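Local coordinates for protein colicin-B (Escherichia coli, PDB 1RH1) that kills Escherichia coli and closely related bacteria by forming channels that depolarize the cytoplasmic membrane and dissipate cellular energy, at residues A102-L106 with A121-F125; R127-A131 with I288-L294; Y169-D173 with N264-V268; I392-W396 with G434-G438; L461-S465 with A492-I497. Residue numbers count along the deposited sequence, not the author numbering.

Contact 1: residues A102-L106 with A121-F125; sequences ARTVL and AAVSF
A helix packs by apolar contact on one face of a β-sheet here, inside the N-terminal β-rich part of colicin B. Residues 102-106 belong to helix 99-110, with Leu106 N bonded to Ala102 O at 3.0 Å; residues 121-124 are extended, and the chain turns a corner at Phe125. The two axes approach to 7.7 Å and their N-to-C directions lie 148° apart, so the helix runs roughly antiparallel to the strand. CA atoms come closest, at 5.6 Å, between Ala102 and Val123. Val123 (chi1 t) is the hub: its CB lies 3.6 Å from Ala102 O, and its CG2 lies 3.7 Å from both Val105 CG1 and Leu106 N. Toward the start of the strand, Leu106 (chi1 near -138°, chi2 t) sets CD2 3.7 Å from Ala121 CB. At the other end, the small Ala102 lets the backbones close in, its CB lying 3.9 Å from Phe125 CB and 3.8 Å from Ser124 O. Ala122 and Ser124 point away from the helix, in the alternation of an extended strand. Strand 179-186 pairs with the same strand and offers Ile184 to Ala102. Such one-sided apolar packing is typical of a helix lying on an antiparallel β-sheet.

Contact 2: residues R127-A131 with I288-L294; sequences RLEPA and ILDSNSL
Ala131 buries most in this contact, followed by Ile288 and Pro130. Ala131 lies just beyond strand 121-128 in extended conformation (phi/psi -68/151), its CA 4.3 Å from that of Asp290. Its N donates a hydrogen bond to Leu289 O at 3.3 Å, with an angle of 158°. Its O accepts a CA-H...O contact from Asp290 CA at 3.4 Å, while Ala131 CB rests 3.8 Å from Ile288 O. Ile288, with chi1 near -9° between the usual wells, sets its CG2 3.9 Å from Leu128 CD2 and 4.0 Å from Glu129 O. Residues 288-290 belong to the link between strand 281-286 and the long helix 291-340, which leads away from the β-rich part toward the pore-forming domain; the contact therefore sits at the root of that helix, whose first turn is marked by Leu294 N bonding to Asp290 O at 3.0 Å. Pro130 (C-gamma endo) meets this turn: its CB is 3.5 Å from Leu294 CD1 (Leu294 chi1 m, chi2 t) and 4.0 Å from Ser291 N. Pro130 CA also approaches Leu289 O to 3.5 Å in a second CA-H...O contact. A water fills the gap beside these residues, donating to Leu289 O at 3.2 Å and weakly to Leu128 O at 3.4 Å. Leu289 points away from residues 127-131, and its side chain touches Trp22 of the TonB box.

Contact 3: residues Y169-D173 with N264-V268; sequences YRLTD and NNHDV
Arg170 carries the contact between two strands that are not hydrogen-bonded neighbours: their axes pass 7.7 Å apart at 158°, nearly antiparallel, with Thr172 and Asp267 nearest at 7.4 Å between CA atoms. The Arg170 side chain (chi1 m, chi2 t, chi3 p) reaches across to form a buried salt bridge. Its NE donates to Asp267 OD1 at 2.7 Å, and its NH1 to Asp267 OD2 at 2.9 Å and, weakly, to Asp267 OD1 at 3.0 Å. Asp267 (chi1 p) meets the guanidinium at its edge, near the plane, and also hydrogen-bonds Tyr282 through OD1. The remaining nitrogen, NH2, pairs with Asp17 of the TonB box. Next, Leu171 O stays 4.1 Å from Asp267 OD1, and Thr172 sets CG2 4.0 Å from the same oxygen. Asp173 approaches the Asn265 side chain, but its carboxylate is held by Arg297 of the long helix. The salt bridge thus joins strand 169-176 of the antiparallel sheet to strand 266-271 of the mixed sheet, beside strands 179-186 and 281-286.

Contact 4: residues I392-W396 with G434-G438; sequences IVNAW and GYQTG
Tyr435 (chi1 m) lays one face of its ring under Ile392 CG2, which sits 4.0 Å from the ring centroid and 16° off the normal in a CH-pi contact; the nearest carbon pair is Ile392 CG2 to Tyr435 CE2, 3.8 Å. The same CE2 of Tyr435 is 3.5 Å from NE1 of Trp396 (chi1 m), the two rings meeting rim to rim with planes at 26°. One turn of helix 386-398, with Trp396 N hydrogen-bonded to Ile392 O at 3.0 Å, brings Ile392 and Trp396 to the same side. Beside them Val393 (chi1 t) puts CG2 3.9 Å from Tyr435 CB and CG1 3.8 Å from Gln436 NE2; the CA atoms of Val393 and Tyr435 are 6.7 Å apart. Beyond Tyr435 the chain leaves helical geometry at Gly438, whose phi is +78°. Tyr435 also touches Val485 and Val488 of helix 479-495. This is side-chain packing between helices 386-398 and 420-435, typical of the all-helical bundle of pore-forming colicin domains.

Contact 5: residues L461-S465 with A492-I497; sequences LSLFS and AIGAFI
Aromatic contact comes first: Phe496 (chi1 m) directs its edge at the face of Phe464 (chi1 t) in a T-shaped pair, centroids 5.7 Å apart and planes at 80°, with Phe464 CE2 and Phe496 CE1 at 4.1 Å. Other apolar contacts extend the interface. Phe464 CE2 lies 4.1 Å from Ala492 CB and 4.2 Å from Ile493 CG1. Leu461 (chi1 near -122°, chi2 t) sets its methyls against residues 493-497, CD2 at 4.2 Å from Phe496 CB and 4.3 Å from Ile493 CG2, CD1 at 4.2 Å from Ile497 CG1. Helices 457-472 and 479-495 form the hydrophobic hairpin of the pore-forming colicin domain, both predicted to be transmembrane; in this soluble form they are wrapped by other helices, with Leu443 and Val447 of helix 441-452 against Phe464, and Ile351 of helix 342-357 against Ile493. Of the polar groups, Ser465 (chi1 m) turns its OG back to Leu461 O at 2.8 Å, within its own helix, so the hydroxyl is satisfied while Ile493 CG2 sits 3.3 Å from Ser465 OG. The backbones are closest here, with 6.0 Å between the CA atoms of Ser465 and Ile493.

In the fold
From the N terminus, contact 1 closes first, a short loop that sets helix 99-110 on strand 121-128. The same strand runs on into contact 2, whose long loop ends only at the start of helix 291-340. Contact 3 nests inside that loop and ties the antiparallel sheet to the mixed sheet; it touches contact 1 through Leu106 on Tyr169 and Phe125 on Leu171. Helix 291-340 then carries the chain to the pore-forming domain, where contacts 4 and 5 close in series, their centres about 18 Å apart. Contact 4 joins helices 386-398 and 420-435, contact 5 helices 457-472 and 479-495, the last also touching contact 4; their centres lie about 49 to 68 Å from those of contacts 1 to 3.

Contact 1: residues A102-L106 with A121-F125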
# COMPACT_ATOMS: atom_id res chain seq x y z
N ALA A 102 18.50 -15.80 7.51
CA ALA A 102 17.80 -14.71 6.86
C ALA A 102 16.97 -13.91 7.86
O ALA A 102 16.75 -12.72 7.68
CB ALA A 102 16.85 -15.24 5.82
N ARG A 103 16.49 -14.54 8.94
CA ARG A 103 15.67 -13.88 9.93
C ARG A 103 16.55 -12.96 10.72
O ARG A 103 16.14 -11.83 11.01
CB ARG A 103 15.07 -14.91 10.81
CG ARG A 103 14.15 -14.37 11.88
CD ARG A 103 13.24 -15.47 12.43
NE ARG A 103 13.92 -16.75 12.60
CZ ARG A 103 13.46 -17.89 12.08
NH1 ARG A 103 12.33 -17.97 11.35
NH2 ARG A 103 14.18 -19.00 12.28
N THR A 104 17.77 -13.41 11.04
CA THR A 104 18.72 -12.59 11.76
C THR A 104 19.02 -11.33 10.98
O THR A 104 19.03 -10.28 11.60
CB THR A 104 19.99 -13.35 11.99
OG1 THR A 104 19.66 -14.43 12.83
CG2 THR A 104 21.02 -12.52 12.67
N VAL A 105 19.24 -11.37 9.66
CA VAL A 105 19.45 -10.17 8.88
C VAL A 105 18.19 -9.33 8.83
O VAL A 105 18.28 -8.10 8.90
CB VAL A 105 19.89 -10.57 7.47
CG1 VAL A 105 20.01 -9.39 6.53
CG2 VAL A 105 21.25 -11.23 7.60
N LEU A 106 16.99 -9.95 8.77
CA LEU A 106 15.75 -9.19 8.75
C LEU A 106 15.60 -8.44 10.04
O LEU A 106 15.45 -7.23 9.96
CB LEU A 106 14.55 -10.06 8.62
CG LEU A 106 13.45 -9.64 7.70
CD1 LEU A 106 12.22 -10.27 8.26
CD2 LEU A 106 13.20 -8.17 7.65
N ALA A 121 9.56 -5.92 4.86
CA ALA A 121 10.96 -5.95 4.52
C ALA A 121 11.32 -7.40 4.25
O ALA A 121 10.71 -8.31 4.83
CB ALA A 121 11.78 -5.44 5.68
N ALA A 122 12.31 -7.66 3.39
CA ALA A 122 12.59 -9.03 3.03
C ALA A 122 14.05 -9.35 2.98
O ALA A 122 14.86 -8.48 2.66
CB ALA A 122 12.01 -9.31 1.66
N VAL A 123 14.38 -10.58 3.33
CA VAL A 123 15.72 -11.11 3.16
C VAL A 123 15.65 -12.53 2.58
O VAL A 123 15.02 -13.41 3.14
CB VAL A 123 16.45 -11.10 4.52
CG1 VAL A 123 17.88 -11.60 4.29
CG2 VAL A 123 16.58 -9.70 5.13
N SER A 124 16.30 -12.84 1.45
CA SER A 124 16.27 -14.17 0.84
C SER A 124 16.96 -15.30 1.60
O SER A 124 18.00 -15.06 2.20
CB SER A 124 16.90 -14.11 -0.56
OG SER A 124 18.26 -13.70 -0.49
N PHE A 125 16.41 -16.53 1.57
CA PHE A 125 17.09 -17.67 2.15
C PHE A 125 17.41 -18.80 1.13
O PHE A 125 18.23 -19.70 1.36
CB PHE A 125 16.24 -18.16 3.34
CG PHE A 125 14.84 -18.69 3.13
CD1 PHE A 125 14.64 -20.04 2.84
CD2 PHE A 125 13.74 -17.83 3.20
CE1 PHE A 125 13.36 -20.52 2.63
CE2 PHE A 125 12.47 -18.33 2.98
CZ PHE A 125 12.29 -19.67 2.70

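Contact 2: residues R127-A131 with I288-L294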
# COMPACT_ATOMS: atom_id res chain seq x y z
N ARG A 127 17.63 -19.22 -3.48
CA ARG A 127 17.59 -18.70 -4.85
C ARG A 127 17.13 -19.79 -5.80
O ARG A 127 17.63 -20.91 -5.75
CB ARG A 127 18.98 -18.25 -5.30
CG ARG A 127 19.04 -17.59 -6.68
CD ARG A 127 20.43 -17.10 -7.04
NE ARG A 127 21.38 -18.21 -7.01
CZ ARG A 127 21.77 -18.86 -8.11
NH1 ARG A 127 21.32 -18.51 -9.32
NH2 ARG A 127 22.56 -19.93 -8.01
N LEU A 128 16.19 -19.46 -6.68
CA LEU A 128 15.61 -20.40 -7.62
C LEU A 128 15.97 -20.34 -9.12
O LEU A 128 15.80 -19.34 -9.84
CB LEU A 128 14.10 -20.31 -7.45
CG LEU A 128 13.40 -21.17 -6.42
CD1 LEU A 128 14.02 -21.13 -5.05
CD2 LEU A 128 12.01 -20.65 -6.39
N GLU A 129 16.46 -21.48 -9.60
CA GLU A 129 16.76 -21.67 -11.00
C GLU A 129 15.43 -21.81 -11.71
O GLU A 129 14.56 -22.50 -11.17
CB GLU A 129 17.52 -22.94 -11.24
CG GLU A 129 18.84 -22.88 -10.50
CD GLU A 129 19.71 -24.12 -10.63
OE1 GLU A 129 20.92 -24.01 -10.42
OE2 GLU A 129 19.18 -25.19 -10.94
N PRO A 130 15.21 -21.17 -12.87
CA PRO A 130 13.91 -21.12 -13.52
C PRO A 130 13.48 -22.47 -14.02
O PRO A 130 14.31 -23.29 -14.41
CB PRO A 130 14.08 -20.12 -14.62
CG PRO A 130 15.54 -20.24 -14.97
CD PRO A 130 16.21 -20.42 -13.63
N ALA A 131 12.19 -22.74 -13.97
CA ALA A 131 11.66 -24.00 -14.43
C ALA A 131 11.82 -24.11 -15.94
O ALA A 131 11.83 -23.10 -16.64
CB ALA A 131 10.19 -24.11 -14.11
N ILE A 288 7.58 -22.44 -8.87
CA ILE A 288 8.84 -22.15 -9.56
C ILE A 288 8.44 -21.62 -10.95
O ILE A 288 7.86 -22.38 -11.73
CB ILE A 288 9.75 -23.43 -9.75
CG1 ILE A 288 9.22 -24.63 -9.00
CG2 ILE A 288 11.15 -23.17 -9.25
CD1 ILE A 288 7.98 -25.32 -9.69
N LEU A 289 8.65 -20.32 -11.25
CA LEU A 289 8.32 -19.67 -12.53
C LEU A 289 9.40 -19.92 -13.59
O LEU A 289 10.59 -19.96 -13.30
CB LEU A 289 8.15 -18.15 -12.28
CG LEU A 289 6.78 -17.42 -12.17
CD1 LEU A 289 5.89 -17.93 -11.06
CD2 LEU A 289 7.07 -16.01 -11.78
N ASP A 290 8.97 -20.10 -14.84
CA ASP A 290 9.87 -20.36 -15.98
C ASP A 290 10.40 -19.10 -16.64
O ASP A 290 9.84 -18.03 -16.44
CB ASP A 290 9.16 -21.22 -17.05
CG ASP A 290 7.81 -20.77 -17.59
OD1 ASP A 290 6.94 -20.37 -16.80
OD2 ASP A 290 7.62 -20.84 -18.81
N SER A 291 11.46 -19.19 -17.44
CA SER A 291 12.11 -18.04 -18.06
C SER A 291 11.40 -16.86 -18.69
O SER A 291 11.91 -15.74 -18.65
CB SER A 291 13.06 -18.55 -19.09
OG SER A 291 14.34 -18.43 -18.48
N ASN A 292 10.25 -17.09 -19.30
CA ASN A 292 9.51 -15.98 -19.87
C ASN A 292 8.44 -15.48 -18.94
O ASN A 292 7.95 -14.36 -19.06
CB ASN A 292 8.93 -16.38 -21.25
CG ASN A 292 10.02 -16.29 -22.35
OD1 ASN A 292 10.15 -17.16 -23.23
ND2 ASN A 292 10.85 -15.23 -22.33
N SER A 293 8.11 -16.30 -17.94
CA SER A 293 7.17 -15.89 -16.91
C SER A 293 7.86 -14.96 -15.92
O SER A 293 7.27 -14.02 -15.40
CB SER A 293 6.67 -17.16 -16.29
OG SER A 293 5.49 -16.84 -15.59
N LEU A 294 9.16 -15.16 -15.68
CA LEU A 294 10.03 -14.30 -14.87
C LEU A 294 10.06 -12.87 -15.39
O LEU A 294 9.74 -11.95 -14.64
CB LEU A 294 11.43 -14.87 -14.86
CG LEU A 294 11.50 -16.22 -14.20
CD1 LEU A 294 12.77 -16.91 -14.50
CD2 LEU A 294 11.37 -16.02 -12.74
O HOH W 1 12.60 -19.14 -10.95

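Contact 3: residues Y169-D173 with N264-V268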
# COMPACT_ATOMS: atom_id res chain seq x y z
N TYR A 169 6.20 -12.86 10.86
CA TYR A 169 7.12 -13.29 9.83
C TYR A 169 6.28 -14.10 8.89
O TYR A 169 5.27 -14.70 9.27
CB TYR A 169 8.24 -14.18 10.40
CG TYR A 169 9.25 -13.34 11.16
CD1 TYR A 169 9.39 -13.46 12.53
CD2 TYR A 169 9.99 -12.36 10.49
CE1 TYR A 169 10.25 -12.59 13.23
CE2 TYR A 169 10.85 -11.49 11.17
CZ TYR A 169 10.97 -11.60 12.55
OH TYR A 169 11.78 -10.71 13.24
N ARG A 170 6.67 -14.07 7.63
CA ARG A 170 6.07 -14.87 6.59
C ARG A 170 7.14 -15.38 5.67
O ARG A 170 8.20 -14.77 5.49
CB ARG A 170 5.09 -14.05 5.78
CG ARG A 170 3.76 -13.91 6.49
CD ARG A 170 2.71 -13.19 5.66
NE ARG A 170 2.35 -13.94 4.48
CZ ARG A 170 2.23 -13.42 3.26
NH1 ARG A 170 1.91 -14.22 2.27
NH2 ARG A 170 2.43 -12.13 2.97
N LEU A 171 6.91 -16.54 5.10
CA LEU A 171 7.81 -17.12 4.13
C LEU A 171 7.13 -17.14 2.76
O LEU A 171 6.17 -17.86 2.53
CB LEU A 171 8.16 -18.50 4.64
CG LEU A 171 9.43 -18.70 5.43
CD1 LEU A 171 9.59 -17.71 6.53
CD2 LEU A 171 9.38 -20.08 5.97
N THR A 172 7.55 -16.29 1.83
CA THR A 172 7.01 -16.21 0.47
C THR A 172 8.13 -15.97 -0.54
O THR A 172 9.28 -16.25 -0.22
CB THR A 172 6.01 -15.06 0.27
OG1 THR A 172 6.60 -13.86 0.76
CG2 THR A 172 4.69 -15.34 0.94
N ASP A 173 7.88 -15.46 -1.75
CA ASP A 173 8.98 -15.32 -2.68
C ASP A 173 9.23 -13.89 -3.09
O ASP A 173 8.42 -13.01 -2.84
CB ASP A 173 8.74 -16.26 -3.90
CG ASP A 173 7.78 -15.89 -5.01
OD1 ASP A 173 6.75 -15.25 -4.80
OD2 ASP A 173 8.06 -16.29 -6.14
N ASN A 264 -0.93 -18.45 -7.95
CA ASN A 264 -0.86 -19.84 -7.53
C ASN A 264 -0.01 -20.16 -6.31
O ASN A 264 0.15 -21.32 -5.94
CB ASN A 264 -0.40 -20.67 -8.72
CG ASN A 264 -1.39 -20.68 -9.89
OD1 ASN A 264 -0.97 -20.78 -11.04
ND2 ASN A 264 -2.71 -20.59 -9.69
N ASN A 265 0.48 -19.10 -5.66
CA ASN A 265 1.23 -19.15 -4.40
C ASN A 265 0.39 -18.84 -3.15
O ASN A 265 -0.42 -17.92 -3.12
CB ASN A 265 2.40 -18.16 -4.48
CG ASN A 265 3.52 -18.52 -5.43
OD1 ASN A 265 4.43 -17.74 -5.72
ND2 ASN A 265 3.46 -19.72 -5.96
N HIS A 266 0.62 -19.62 -2.07
CA HIS A 266 -0.12 -19.48 -0.82
C HIS A 266 0.69 -19.97 0.36
O HIS A 266 1.55 -20.82 0.23
CB HIS A 266 -1.41 -20.28 -0.87
CG HIS A 266 -2.61 -19.58 -0.27
ND1 HIS A 266 -3.49 -20.11 0.58
CD2 HIS A 266 -3.00 -18.26 -0.51
CE1 HIS A 266 -4.37 -19.15 0.84
NE2 HIS A 266 -4.09 -18.03 0.19
N ASP A 267 0.39 -19.34 1.50
CA ASP A 267 0.89 -19.74 2.82
C ASP A 267 -0.27 -19.71 3.80
O ASP A 267 -1.11 -18.80 3.77
CB ASP A 267 1.99 -18.81 3.36
CG ASP A 267 1.75 -17.29 3.43
OD1 ASP A 267 2.56 -16.60 4.05
OD2 ASP A 267 0.78 -16.80 2.85
N VAL A 268 -0.40 -20.74 4.63
CA VAL A 268 -1.52 -20.80 5.57
C VAL A 268 -1.06 -21.38 6.89
O VAL A 268 0.06 -21.88 6.99
CB VAL A 268 -2.68 -21.69 5.05
CG1 VAL A 268 -3.24 -21.18 3.74
CG2 VAL A 268 -2.18 -23.09 4.80

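Contact 4: residues I392-W396 with G434-G438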
# COMPACT_ATOMS: atom_id res chain seq x y z
N ILE A 392 -3.07 48.85 -2.63
CA ILE A 392 -3.11 47.40 -2.82
C ILE A 392 -2.50 46.97 -4.14
O ILE A 392 -1.76 45.99 -4.26
CB ILE A 392 -4.53 46.89 -2.80
CG1 ILE A 392 -5.42 47.58 -1.80
CG2 ILE A 392 -4.42 45.45 -2.35
CD1 ILE A 392 -6.94 47.33 -1.92
N VAL A 393 -2.85 47.77 -5.15
CA VAL A 393 -2.34 47.59 -6.48
C VAL A 393 -0.83 47.69 -6.41
O VAL A 393 -0.18 46.70 -6.70
CB VAL A 393 -2.93 48.66 -7.38
CG1 VAL A 393 -2.31 48.65 -8.76
CG2 VAL A 393 -4.41 48.37 -7.51
N ASN A 394 -0.28 48.80 -5.92
CA ASN A 394 1.16 48.98 -5.80
C ASN A 394 1.89 47.94 -4.95
O ASN A 394 3.07 47.64 -5.16
CB ASN A 394 1.43 50.34 -5.24
CG ASN A 394 1.25 51.47 -6.23
OD1 ASN A 394 0.79 52.55 -5.86
ND2 ASN A 394 1.61 51.29 -7.50
N ALA A 395 1.18 47.35 -3.98
CA ALA A 395 1.71 46.27 -3.18
C ALA A 395 1.81 45.00 -4.00
O ALA A 395 2.76 44.23 -3.84
CB ALA A 395 0.79 46.01 -2.00
N TRP A 396 0.86 44.75 -4.89
CA TRP A 396 1.00 43.62 -5.79
C TRP A 396 2.09 43.86 -6.83
O TRP A 396 2.84 42.95 -7.14
CB TRP A 396 -0.34 43.38 -6.41
CG TRP A 396 -1.23 42.50 -5.54
CD1 TRP A 396 -2.39 42.97 -5.00
CD2 TRP A 396 -0.99 41.19 -5.24
NE1 TRP A 396 -2.90 41.96 -4.36
CE2 TRP A 396 -2.11 40.88 -4.48
CE3 TRP A 396 -0.02 40.21 -5.49
CZ2 TRP A 396 -2.27 39.60 -3.96
CZ3 TRP A 396 -0.18 38.93 -4.97
CH2 TRP A 396 -1.31 38.62 -4.21
N GLY A 434 -9.29 43.97 -11.21
CA GLY A 434 -10.11 43.43 -10.15
C GLY A 434 -10.01 44.47 -9.07
O GLY A 434 -11.04 45.00 -8.68
N TYR A 435 -8.80 44.82 -8.56
CA TYR A 435 -8.74 45.95 -7.65
C TYR A 435 -8.86 47.16 -8.56
O TYR A 435 -9.64 48.05 -8.25
CB TYR A 435 -7.41 46.00 -6.85
CG TYR A 435 -7.33 44.98 -5.70
CD1 TYR A 435 -8.28 44.96 -4.66
CD2 TYR A 435 -6.32 44.03 -5.71
CE1 TYR A 435 -8.21 43.99 -3.65
CE2 TYR A 435 -6.25 43.07 -4.71
CZ TYR A 435 -7.19 43.05 -3.68
OH TYR A 435 -7.08 42.06 -2.70
N GLN A 436 -8.22 47.16 -9.73
CA GLN A 436 -8.28 48.24 -10.71
C GLN A 436 -9.59 48.35 -11.46
O GLN A 436 -10.09 49.47 -11.66
CB GLN A 436 -7.20 48.05 -11.72
CG GLN A 436 -5.83 48.31 -11.18
CD GLN A 436 -5.35 49.72 -11.44
OE1 GLN A 436 -6.02 50.74 -11.22
NE2 GLN A 436 -4.11 49.75 -11.93
N THR A 437 -10.14 47.20 -11.91
CA THR A 437 -11.38 47.19 -12.69
C THR A 437 -12.60 46.55 -12.02
O THR A 437 -13.73 46.76 -12.45
CB THR A 437 -11.14 46.50 -14.07
OG1 THR A 437 -10.85 45.14 -13.78
CG2 THR A 437 -9.97 47.07 -14.87
N GLY A 438 -12.48 45.80 -10.93
CA GLY A 438 -13.64 45.18 -10.31
C GLY A 438 -14.07 43.95 -11.08
O GLY A 438 -15.22 43.49 -10.94

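Contact 5: residues L461-S465 with A492-I497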
# COMPACT_ATOMS: atom_id res chain seq x y z
N LEU A 461 -5.87 24.83 -5.09
CA LEU A 461 -6.42 25.62 -4.01
C LEU A 461 -5.29 26.18 -3.16
O LEU A 461 -5.34 27.34 -2.76
CB LEU A 461 -7.28 24.80 -3.08
CG LEU A 461 -8.73 25.19 -2.86
CD1 LEU A 461 -9.18 24.38 -1.67
CD2 LEU A 461 -8.94 26.67 -2.58
N SER A 462 -4.25 25.38 -2.89
CA SER A 462 -3.14 25.82 -2.08
C SER A 462 -2.40 26.98 -2.69
O SER A 462 -2.44 28.04 -2.10
CB SER A 462 -2.21 24.68 -1.88
OG SER A 462 -2.92 23.84 -1.00
N LEU A 463 -1.78 26.85 -3.87
CA LEU A 463 -1.13 27.95 -4.59
C LEU A 463 -1.95 29.23 -4.62
O LEU A 463 -1.40 30.28 -4.36
CB LEU A 463 -0.87 27.47 -5.99
CG LEU A 463 -0.25 28.32 -7.06
CD1 LEU A 463 1.13 28.79 -6.68
CD2 LEU A 463 -0.14 27.46 -8.29
N PHE A 464 -3.25 29.17 -4.85
CA PHE A 464 -4.07 30.35 -4.89
C PHE A 464 -4.21 30.97 -3.53
O PHE A 464 -4.11 32.18 -3.36
CB PHE A 464 -5.42 29.98 -5.39
CG PHE A 464 -6.35 31.17 -5.52
CD1 PHE A 464 -6.10 32.15 -6.49
CD2 PHE A 464 -7.45 31.28 -4.68
CE1 PHE A 464 -6.96 33.22 -6.60
CE2 PHE A 464 -8.31 32.37 -4.80
CZ PHE A 464 -8.06 33.34 -5.76
N SER A 465 -4.50 30.10 -2.56
CA SER A 465 -4.67 30.54 -1.18
C SER A 465 -3.35 31.00 -0.59
O SER A 465 -3.33 32.05 0.03
CB SER A 465 -5.23 29.42 -0.34
OG SER A 465 -6.47 29.00 -0.87
N ALA A 492 -12.67 35.12 -1.72
CA ALA A 492 -12.15 34.46 -2.91
C ALA A 492 -11.74 33.02 -2.63
O ALA A 492 -12.23 32.13 -3.31
CB ALA A 492 -10.94 35.20 -3.44
N ILE A 493 -10.91 32.70 -1.65
CA ILE A 493 -10.64 31.30 -1.33
C ILE A 493 -11.93 30.59 -0.93
O ILE A 493 -12.14 29.41 -1.21
CB ILE A 493 -9.68 31.26 -0.20
CG1 ILE A 493 -8.41 31.89 -0.67
CG2 ILE A 493 -9.44 29.85 0.26
CD1 ILE A 493 -7.56 32.27 0.55
N GLY A 494 -12.84 31.35 -0.32
CA GLY A 494 -14.13 30.84 0.11
C GLY A 494 -14.96 30.23 -1.02
O GLY A 494 -15.35 29.06 -0.96
N ALA A 495 -15.13 31.07 -2.06
CA ALA A 495 -15.89 30.75 -3.26
C ALA A 495 -15.52 29.47 -4.00
O ALA A 495 -16.37 28.92 -4.68
CB ALA A 495 -15.76 31.90 -4.23
N PHE A 496 -14.28 28.98 -3.90
CA PHE A 496 -13.86 27.73 -4.51
C PHE A 496 -14.16 26.55 -3.62
O PHE A 496 -13.93 25.40 -4.01
CB PHE A 496 -12.33 27.74 -4.81
CG PHE A 496 -11.98 28.51 -6.08
CD1 PHE A 496 -11.31 29.73 -6.00
CD2 PHE A 496 -12.39 28.03 -7.33
CE1 PHE A 496 -11.07 30.46 -7.16
CE2 PHE A 496 -12.13 28.76 -8.49
CZ PHE A 496 -11.47 29.98 -8.40
N ILE A 497 -14.64 26.81 -2.40
CA ILE A 497 -14.86 25.75 -1.44
C ILE A 497 -16.33 25.67 -1.11
O ILE A 497 -16.96 24.62 -1.23
CB ILE A 497 -14.06 25.98 -0.12
CG1 ILE A 497 -12.60 26.33 -0.34
CG2 ILE A 497 -14.13 24.68 0.67
CD1 ILE A 497 -11.77 26.52 0.92